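Local structure of phosphate-specific transport system accessory protein PhoU homolog (Streptococcus pneumoniae, 2I0M) at residues Gly20-Val23 / Leu24-Ser28; Lys144-Ser147 / Ile148-Asp152; Asn179-Gln182 / Tyr183-Ile187. The protein probably takes part in regulating phosphate uptake, forms a homodimer and binds zinc ions. All blocks are in the same frame, centred on the assembly; numbering follows the deposited sequence.

Contact 1: Gly20-Val23 / Leu24-Ser28; sequences GQLV and LETAS
Glu25 lies along the helix against Gln21, one turn earlier, and the closest approach of its side chain is made by CG, 3.4 Å from Gln21 O. The same carbonyl oxygen accepts the backbone N-H of Glu25 in a nearly straight bond, Glu25 N to Gln21 O 3.0 Å at an N-H...O angle of 173°. Farther out the two polar ends stay apart: Gln21 OE1 is 4.0 Å from Glu25 OE2, with amide and carboxylate turned 81° against each other. The Glu25 chain runs out extended beyond CG, whereas the Gln21 chain is bent by its CB-CG rotation (chi2 61°), which carries its amide back to the level of the carboxylate. Leu22 crosses Glu25 at about a right angle, its CD1 4.2 Å from Glu25 OE1.

This is the i to i+4 pattern of an alpha helix, here in the middle of helix 5-35 of an all-helical PhoU fold. Gln21 and Glu25 lie on the exposed side of the helix, Val23 and Ala27 on the buried side, where Ala27 CB sits 3.3 Å from Val23 O and Ala27 N is hydrogen-bonded to that oxygen.

Surrounding helices cover the buried side. Val23 and Ala27 both meet Phe193 of helix 177-209, and Val23 also packs on Leu90 and Met93 of helix 74-105. The partly exposed Leu24 touches Leu130 of helix 117-136.

Contact 2: Lys144-Ser147 / Ile148-Asp152; sequences KAIS and IAQKD
Ile148 packs back on Lys144 in a one-turn contact along the short helix 142-150, close to where the chain passes into helix 152-168 and reaches the zinc ligand Asp152. The backbone carries most of it. Ile148 N, Ala149 N and Gln150 N bond to the carbonyls of Lys144, Ala145 and Ile146, the second of these being the straightest, Ala149 N to Ala145 O 3.0 Å at 167°. Lys144 O is gripped twice, by Ile148 N and by the hydroxyl of Ser147, with Ser147 OG 2.9 Å from Lys144 O. Both donors come from the same face of the carbonyl plane, but the hydroxyl arrives well bent from the C=O direction (114°). Ser147 can do this because chi1 of 65° puts OG between its own backbone N and carbonyl carbon, turned back over the preceding turn; a weak second bond joins OG to Ser143 O.

The side chain of Ile148 closes on the same oxygen, with Ile148 CG1 3.3 Å from Lys144 O. On the exposed side Gln150, two residues on, does the same to Ile146 O: its CG lies 3.2 Å from that oxygen. The rest of the chain runs extended alongside the helix, so that the amide ends over the turn before it, Gln150 OE1 3.5 Å from Ser147 CA.

Near the end of the segment the hydrogen bonds change to i to i+3 spacing, Lys151 N to Ile148 O and Asp152 N to Ala149 O. Asp152 shares its zinc site with Asp156, Glu191 and Asp195. Ile148 is wedged between two neighbouring helices, touching Cys201 of helix 177-209 and Asp132 and Ala136 of helix 117-136, while Ala145 packs on Leu204 and Lys151 on Met129.

Contact 3: Asn179-Gln182 / Tyr183-Ile187; sequences NGTQ and YLYII
Tyr185 lays one face of its ring over the carbonyl oxygen of Thr181, which lies 3.2 Å from the ring plane, over its centre. The same oxygen accepts the backbone N-H of Tyr185, so a single carbonyl is met by both the ring and the amide of one residue. Thr181 runs beside the ring, pointing the same way, and its CG2 comes within 3.2 Å of Tyr185 OH. OG1 is anti to the carbonyl carbon (chi1 -51°), which leaves CG2 anti to the backbone N, beside the ring, while OG1 turns back to bond Ile177 O.

Gln182 meets a different part of the ring, its edge: OE1 lies near the ring plane, 3.7 Å from Tyr185 CD2, with the amide turned 78° from the ring. A bend at chi2 of -51° carries that amide round to it.

On another side of helix 177-209, Tyr183 sets its ring edge against Asn179 O, CD2 at 3.2 Å, while Tyr183 N bonds to that oxygen at 2.8 Å. Its hydroxyl is hydrogen-bonded to Lys37 NZ. Tyr183 also touches Leu119 of helix 117-136 and Ile166 of helix 152-168, and Leu184 reaches Tyr160 of the second subunit.

Ring C-H edges meeting oxygens of Asn179 and Gln182 are probably mildly favourable, whereas the Thr181 oxygen over the pi face is probably less so, although that oxygen also accepts the Tyr185 N-H.

From the N terminus, contact 1 comes first, in the middle of helix 5-35; contact 2 follows in helix 142-150 and contact 3 near the start of helix 177-209. Each joins residues about one turn apart along a single continuous run, so none closes a long loop; the three stand in series, neither nesting nor crossing. Contact 1 falls in the first of the two PhoU domains recognised in the sequence, contacts 2 and 3 in the second. Their centres are 19 to 26 Å apart and none touches another. Helices 117-136 and 177-209 connect them: residues 20-28 and 144-152 pack on both, while residues 179-187 belong to the latter and touch the former.

Contact 1: Gly20-Val23 / Leu24-Ser28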
ATOM      1  N   GLY A  20      -5.066  13.764  -8.528  1.00 41.71           N
ATOM      2  CA  GLY A  20      -6.070  13.178  -7.639  1.00 42.02           C
ATOM      3  C   GLY A  20      -7.482  13.238  -8.189  1.00 42.56           C
ATOM      4  O   GLY A  20      -8.266  12.309  -7.999  1.00 43.46           O
ATOM      5  N   GLN A  21      -7.823  14.343  -8.849  1.00 42.69           N
ATOM      6  CA  GLN A  21      -9.074  14.443  -9.594  1.00 42.90           C
ATOM      7  C   GLN A  21      -9.123  13.424 -10.750  1.00 42.41           C
ATOM      8  O   GLN A  21     -10.145  12.799 -10.988  1.00 42.38           O
ATOM      9  CB  GLN A  21      -9.244  15.868 -10.114  1.00 43.37           C
ATOM     10  CG  GLN A  21     -10.578  16.146 -10.751  1.00 45.74           C
ATOM     11  CD  GLN A  21     -11.747  15.961  -9.786  1.00 50.03           C
ATOM     12  OE1 GLN A  21     -12.817  15.478 -10.192  1.00 53.32           O
ATOM     13  NE2 GLN A  21     -11.560  16.353  -8.516  1.00 47.04           N
ATOM     14  N   LEU A  22      -8.013  13.251 -11.457  1.00 42.12           N
ATOM     15  CA  LEU A  22      -7.930  12.210 -12.469  1.00 42.27           C
ATOM     16  C   LEU A  22      -8.197  10.818 -11.866  1.00 42.20           C
ATOM     17  O   LEU A  22      -8.994  10.064 -12.422  1.00 41.47           O
ATOM     18  CB  LEU A  22      -6.598  12.255 -13.234  1.00 42.35           C
ATOM     19  CG  LEU A  22      -6.403  11.224 -14.361  1.00 43.22           C
ATOM     20  CD1 LEU A  22      -7.516  11.325 -15.409  1.00 42.76           C
ATOM     21  CD2 LEU A  22      -5.019  11.350 -15.021  1.00 42.31           C
ATOM     22  N   VAL A  23      -7.563  10.479 -10.734  1.00 42.23           N
ATOM     23  CA  VAL A  23      -7.855   9.163 -10.115  1.00 42.52           C
ATOM     24  C   VAL A  23      -9.256   9.021  -9.518  1.00 42.36           C
ATOM     25  O   VAL A  23      -9.763   7.910  -9.452  1.00 42.17           O
ATOM     26  CB  VAL A  23      -6.704   8.526  -9.216  1.00 42.61           C
ATOM     27  CG1 VAL A  23      -5.508   9.431  -9.047  1.00 44.36           C
ATOM     28  CG2 VAL A  23      -7.208   7.975  -7.894  1.00 40.81           C
ATOM     29  N   LEU A  24      -9.874  10.137  -9.120  1.00 42.77           N
ATOM     30  CA  LEU A  24     -11.272  10.118  -8.664  1.00 43.32           C
ATOM     31  C   LEU A  24     -12.211   9.809  -9.825  1.00 43.77           C
ATOM     32  O   LEU A  24     -13.100   8.976  -9.697  1.00 44.28           O
ATOM     33  CB  LEU A  24     -11.680  11.422  -7.957  1.00 42.72           C
ATOM     34  CG  LEU A  24     -13.118  11.472  -7.413  1.00 42.90           C
ATOM     35  CD1 LEU A  24     -13.439  10.407  -6.367  1.00 42.19           C
ATOM     36  CD2 LEU A  24     -13.470  12.860  -6.869  1.00 43.01           C
ATOM     37  N   GLU A  25     -11.991  10.472 -10.955  1.00 44.14           N
ATOM     38  CA  GLU A  25     -12.715  10.173 -12.179  1.00 44.98           C
ATOM     39  C   GLU A  25     -12.598   8.719 -12.627  1.00 44.48           C
ATOM     40  O   GLU A  25     -13.605   8.095 -12.971  1.00 45.08           O
ATOM     41  CB  GLU A  25     -12.277  11.111 -13.304  1.00 45.39           C
ATOM     42  CG  GLU A  25     -12.809  12.529 -13.122  1.00 49.99           C
ATOM     43  CD  GLU A  25     -12.183  13.532 -14.085  1.00 55.88           C
ATOM     44  OE1 GLU A  25     -11.251  13.155 -14.847  1.00 58.38           O
ATOM     45  OE2 GLU A  25     -12.623  14.708 -14.069  1.00 57.55           O
ATOM     46  N   THR A  26     -11.388   8.174 -12.632  1.00 44.19           N
ATOM     47  CA  THR A  26     -11.214   6.792 -13.115  1.00 43.86           C
ATOM     48  C   THR A  26     -11.781   5.756 -12.144  1.00 43.75           C
ATOM     49  O   THR A  26     -12.235   4.705 -12.572  1.00 43.69           O
ATOM     50  CB  THR A  26      -9.768   6.441 -13.618  1.00 43.75           C
ATOM     51  OG1 THR A  26      -9.284   5.275 -12.942  1.00 44.47           O
ATOM     52  CG2 THR A  26      -8.805   7.569 -13.422  1.00 41.56           C
ATOM     53  N   ALA A  27     -11.775   6.079 -10.852  1.00 43.44           N
ATOM     54  CA  ALA A  27     -12.409   5.260  -9.832  1.00 43.41           C
ATOM     55  C   ALA A  27     -13.918   5.218 -10.067  1.00 43.49           C
ATOM     56  O   ALA A  27     -14.541   4.152 -10.082  1.00 43.11           O
ATOM     57  CB  ALA A  27     -12.079   5.811  -8.421  1.00 43.09           C
ATOM     58  N   SER A  28     -14.486   6.404 -10.255  1.00 44.23           N
ATOM     59  CA  SER A  28     -15.889   6.579 -10.650  1.00 45.01           C
ATOM     60  C   SER A  28     -16.275   5.813 -11.933  1.00 44.67           C
ATOM     61  O   SER A  28     -17.257   5.066 -11.940  1.00 44.41           O
ATOM     62  CB  SER A  28     -16.200   8.066 -10.779  1.00 44.52           C
ATOM     63  OG  SER A  28     -17.474   8.213 -11.361  1.00 48.38           O
TER

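Contact 2: Lys144-Ser147 / Ile148-Asp152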
ATOM      1  N   LYS A 144      -9.517  17.382   9.515  1.00 45.94           N
ATOM      2  CA  LYS A 144     -10.303  16.878   8.396  1.00 46.45           C
ATOM      3  C   LYS A 144      -9.647  15.601   7.825  1.00 45.87           C
ATOM      4  O   LYS A 144     -10.346  14.631   7.541  1.00 46.39           O
ATOM      5  CB  LYS A 144     -10.558  17.953   7.315  1.00 46.82           C
ATOM      6  CG  LYS A 144     -10.943  19.338   7.864  1.00 48.36           C
ATOM      7  CD  LYS A 144     -11.999  20.071   7.009  1.00 52.37           C
ATOM      8  CE  LYS A 144     -11.543  20.236   5.553  1.00 53.86           C
ATOM      9  NZ  LYS A 144     -12.689  20.520   4.609  1.00 54.01           N
ATOM     10  N   ALA A 145      -8.317  15.586   7.710  1.00 44.98           N
ATOM     11  CA  ALA A 145      -7.589  14.376   7.295  1.00 44.08           C
ATOM     12  C   ALA A 145      -7.923  13.185   8.183  1.00 43.62           C
ATOM     13  O   ALA A 145      -8.284  12.127   7.687  1.00 43.27           O
ATOM     14  CB  ALA A 145      -6.079  14.616   7.274  1.00 43.97           C
ATOM     15  N   ILE A 146      -7.809  13.381   9.498  1.00 43.71           N
ATOM     16  CA  ILE A 146      -8.061  12.338  10.497  1.00 43.65           C
ATOM     17  C   ILE A 146      -9.494  11.787  10.426  1.00 44.50           C
ATOM     18  O   ILE A 146      -9.688  10.563  10.468  1.00 44.40           O
ATOM     19  CB  ILE A 146      -7.746  12.843  11.924  1.00 43.29           C
ATOM     20  CG1 ILE A 146      -6.236  13.048  12.089  1.00 42.35           C
ATOM     21  CG2 ILE A 146      -8.299  11.885  12.987  1.00 42.82           C
ATOM     22  CD1 ILE A 146      -5.838  13.801  13.346  1.00 37.82           C
ATOM     23  N   SER A 147     -10.485  12.678  10.318  1.00 44.97           N
ATOM     24  CA  SER A 147     -11.869  12.241  10.165  1.00 46.63           C
ATOM     25  C   SER A 147     -12.088  11.411   8.878  1.00 46.92           C
ATOM     26  O   SER A 147     -12.800  10.403   8.913  1.00 47.09           O
ATOM     27  CB  SER A 147     -12.849  13.417  10.274  1.00 46.64           C
ATOM     28  OG  SER A 147     -12.653  14.327   9.203  1.00 50.41           O
ATOM     29  N   ILE A 148     -11.448  11.800   7.772  1.00 47.41           N
ATOM     30  CA  ILE A 148     -11.491  10.999   6.533  1.00 47.83           C
ATOM     31  C   ILE A 148     -10.879   9.598   6.690  1.00 48.63           C
ATOM     32  O   ILE A 148     -11.492   8.597   6.279  1.00 48.71           O
ATOM     33  CB  ILE A 148     -10.837  11.737   5.338  1.00 48.22           C
ATOM     34  CG1 ILE A 148     -11.647  13.001   4.987  1.00 47.62           C
ATOM     35  CG2 ILE A 148     -10.699  10.802   4.109  1.00 46.27           C
ATOM     36  CD1 ILE A 148     -10.869  14.008   4.184  1.00 47.55           C
ATOM     37  N   ALA A 149      -9.684   9.537   7.286  1.00 48.94           N
ATOM     38  CA  ALA A 149      -8.981   8.274   7.543  1.00 49.28           C
ATOM     39  C   ALA A 149      -9.840   7.307   8.339  1.00 49.71           C
ATOM     40  O   ALA A 149      -9.817   6.108   8.074  1.00 50.11           O
ATOM     41  CB  ALA A 149      -7.645   8.514   8.269  1.00 48.34           C
ATOM     42  N   GLN A 150     -10.586   7.839   9.308  1.00 50.16           N
ATOM     43  CA  GLN A 150     -11.437   7.049  10.208  1.00 50.81           C
ATOM     44  C   GLN A 150     -12.539   6.254   9.503  1.00 50.50           C
ATOM     45  O   GLN A 150     -12.923   5.180   9.970  1.00 50.43           O
ATOM     46  CB  GLN A 150     -12.070   7.960  11.262  1.00 50.77           C
ATOM     47  CG  GLN A 150     -11.104   8.397  12.346  1.00 52.02           C
ATOM     48  CD  GLN A 150     -11.714   9.389  13.322  1.00 52.41           C
ATOM     49  OE1 GLN A 150     -12.530  10.242  12.944  1.00 54.42           O
ATOM     50  NE2 GLN A 150     -11.315   9.284  14.590  1.00 53.74           N
ATOM     51  N   LYS A 151     -13.048   6.787   8.391  1.00 50.35           N
ATOM     52  CA  LYS A 151     -14.063   6.089   7.585  1.00 50.38           C
ATOM     53  C   LYS A 151     -13.577   4.778   6.956  1.00 49.79           C
ATOM     54  O   LYS A 151     -14.384   3.990   6.478  1.00 49.25           O
ATOM     55  CB  LYS A 151     -14.637   7.011   6.513  1.00 50.41           C
ATOM     56  CG  LYS A 151     -15.448   8.156   7.088  1.00 51.81           C
ATOM     57  CD  LYS A 151     -15.905   9.103   5.986  1.00 54.66           C
ATOM     58  CE  LYS A 151     -16.771  10.215   6.562  1.00 55.16           C
ATOM     59  NZ  LYS A 151     -17.654  10.770   5.509  1.00 56.50           N
ATOM     60  N   ASP A 152     -12.264   4.556   6.968  1.00 49.47           N
ATOM     61  CA  ASP A 152     -11.679   3.297   6.499  1.00 49.33           C
ATOM     62  C   ASP A 152     -12.092   2.094   7.347  1.00 49.48           C
ATOM     63  O   ASP A 152     -12.192   0.986   6.817  1.00 49.51           O
ATOM     64  CB  ASP A 152     -10.153   3.400   6.419  1.00 49.54           C
ATOM     65  CG  ASP A 152      -9.529   2.272   5.614  1.00 49.25           C
ATOM     66  OD1 ASP A 152      -9.921   2.046   4.454  1.00 46.84           O
ATOM     67  OD2 ASP A 152      -8.628   1.609   6.156  1.00 50.82           O
TER

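Contact 3: Asn179-Gln182 / Tyr183-Ile187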
ATOM      1  N   ASN A 179     -16.620 -16.056 -11.178  1.00 49.14           N
ATOM      2  CA  ASN A 179     -17.079 -14.743 -10.762  1.00 48.52           C
ATOM      3  C   ASN A 179     -16.727 -14.411  -9.322  1.00 48.20           C
ATOM      4  O   ASN A 179     -16.386 -13.269  -9.013  1.00 48.19           O
ATOM      5  CB  ASN A 179     -18.587 -14.614 -10.956  1.00 48.44           C
ATOM      6  CG  ASN A 179     -18.962 -14.154 -12.348  1.00 48.12           C
ATOM      7  OD1 ASN A 179     -20.070 -13.673 -12.564  1.00 48.17           O
ATOM      8  ND2 ASN A 179     -18.047 -14.301 -13.301  1.00 47.61           N
ATOM      9  N   GLY A 180     -16.825 -15.412  -8.449  1.00 47.69           N
ATOM     10  CA  GLY A 180     -16.522 -15.246  -7.030  1.00 46.96           C
ATOM     11  C   GLY A 180     -15.137 -14.674  -6.850  1.00 46.58           C
ATOM     12  O   GLY A 180     -14.973 -13.615  -6.243  1.00 46.57           O
ATOM     13  N   THR A 181     -14.153 -15.380  -7.411  1.00 46.21           N
ATOM     14  CA  THR A 181     -12.746 -14.971  -7.428  1.00 45.70           C
ATOM     15  C   THR A 181     -12.577 -13.531  -7.928  1.00 45.52           C
ATOM     16  O   THR A 181     -11.751 -12.777  -7.403  1.00 45.67           O
ATOM     17  CB  THR A 181     -11.900 -15.945  -8.295  1.00 45.64           C
ATOM     18  OG1 THR A 181     -12.156 -17.297  -7.895  1.00 45.69           O
ATOM     19  CG2 THR A 181     -10.418 -15.676  -8.146  1.00 46.25           C
ATOM     20  N   GLN A 182     -13.379 -13.153  -8.923  1.00 45.10           N
ATOM     21  CA  GLN A 182     -13.329 -11.811  -9.497  1.00 44.47           C
ATOM     22  C   GLN A 182     -13.883 -10.749  -8.542  1.00 44.26           C
ATOM     23  O   GLN A 182     -13.280  -9.678  -8.385  1.00 44.48           O
ATOM     24  CB  GLN A 182     -14.026 -11.770 -10.865  1.00 44.44           C
ATOM     25  CG  GLN A 182     -13.342 -12.610 -11.962  1.00 44.30           C
ATOM     26  CD  GLN A 182     -11.841 -12.326 -12.112  1.00 44.45           C
ATOM     27  OE1 GLN A 182     -11.409 -11.169 -12.137  1.00 44.30           O
ATOM     28  NE2 GLN A 182     -11.045 -13.386 -12.218  1.00 42.68           N
ATOM     29  N   TYR A 183     -15.007 -11.048  -7.893  1.00 43.61           N
ATOM     30  CA  TYR A 183     -15.555 -10.169  -6.859  1.00 43.03           C
ATOM     31  C   TYR A 183     -14.705 -10.109  -5.584  1.00 42.56           C
ATOM     32  O   TYR A 183     -14.765  -9.126  -4.845  1.00 43.04           O
ATOM     33  CB  TYR A 183     -16.998 -10.539  -6.525  1.00 43.21           C
ATOM     34  CG  TYR A 183     -17.989 -10.023  -7.535  1.00 43.97           C
ATOM     35  CD1 TYR A 183     -18.462  -8.717  -7.464  1.00 44.19           C
ATOM     36  CD2 TYR A 183     -18.460 -10.839  -8.567  1.00 44.48           C
ATOM     37  CE1 TYR A 183     -19.380  -8.234  -8.388  1.00 44.68           C
ATOM     38  CE2 TYR A 183     -19.370 -10.362  -9.500  1.00 44.41           C
ATOM     39  CZ  TYR A 183     -19.825  -9.056  -9.404  1.00 44.40           C
ATOM     40  OH  TYR A 183     -20.727  -8.571 -10.325  1.00 45.08           O
ATOM     41  N   LEU A 184     -13.914 -11.148  -5.324  1.00 41.74           N
ATOM     42  CA  LEU A 184     -12.935 -11.075  -4.244  1.00 41.14           C
ATOM     43  C   LEU A 184     -11.858 -10.044  -4.577  1.00 40.62           C
ATOM     44  O   LEU A 184     -11.540  -9.202  -3.735  1.00 40.46           O
ATOM     45  CB  LEU A 184     -12.317 -12.446  -3.913  1.00 40.92           C
ATOM     46  CG  LEU A 184     -13.196 -13.460  -3.160  1.00 40.93           C
ATOM     47  CD1 LEU A 184     -12.444 -14.770  -2.910  1.00 39.32           C
ATOM     48  CD2 LEU A 184     -13.754 -12.904  -1.842  1.00 40.23           C
ATOM     49  N   TYR A 185     -11.325 -10.096  -5.802  1.00 40.21           N
ATOM     50  CA  TYR A 185     -10.319  -9.123  -6.248  1.00 39.98           C
ATOM     51  C   TYR A 185     -10.869  -7.711  -6.176  1.00 39.77           C
ATOM     52  O   TYR A 185     -10.214  -6.829  -5.629  1.00 40.05           O
ATOM     53  CB  TYR A 185      -9.849  -9.397  -7.674  1.00 40.27           C
ATOM     54  CG  TYR A 185      -9.225 -10.756  -7.893  1.00 41.62           C
ATOM     55  CD1 TYR A 185      -8.521 -11.407  -6.870  1.00 41.55           C
ATOM     56  CD2 TYR A 185      -9.298 -11.375  -9.139  1.00 41.34           C
ATOM     57  CE1 TYR A 185      -7.944 -12.644  -7.082  1.00 42.45           C
ATOM     58  CE2 TYR A 185      -8.721 -12.615  -9.359  1.00 41.44           C
ATOM     59  CZ  TYR A 185      -8.043 -13.242  -8.332  1.00 42.23           C
ATOM     60  OH  TYR A 185      -7.469 -14.481  -8.546  1.00 42.76           O
ATOM     61  N   ILE A 186     -12.080  -7.515  -6.707  1.00 39.02           N
ATOM     62  CA  ILE A 186     -12.716  -6.207  -6.744  1.00 38.59           C
ATOM     63  C   ILE A 186     -12.777  -5.571  -5.359  1.00 38.60           C
ATOM     64  O   ILE A 186     -12.410  -4.403  -5.189  1.00 38.43           O
ATOM     65  CB  ILE A 186     -14.137  -6.269  -7.381  1.00 38.64           C
ATOM     66  CG1 ILE A 186     -14.019  -6.438  -8.894  1.00 38.26           C
ATOM     67  CG2 ILE A 186     -14.946  -5.014  -7.030  1.00 37.75           C
ATOM     68  CD1 ILE A 186     -15.232  -7.044  -9.555  1.00 40.47           C
ATOM     69  N   ILE A 187     -13.235  -6.333  -4.372  1.00 38.77           N
ATOM     70  CA  ILE A 187     -13.372  -5.777  -3.029  1.00 39.34           C
ATOM     71  C   ILE A 187     -12.007  -5.543  -2.381  1.00 39.55           C
ATOM     72  O   ILE A 187     -11.859  -4.623  -1.587  1.00 39.39           O
ATOM     73  CB  ILE A 187     -14.355  -6.580  -2.113  1.00 39.26           C
ATOM     74  CG1 ILE A 187     -13.837  -7.983  -1.804  1.00 39.82           C
ATOM     75  CG2 ILE A 187     -15.732  -6.621  -2.754  1.00 38.76           C
ATOM     76  CD1 ILE A 187     -14.462  -8.610  -0.566  1.00 39.37           C
TER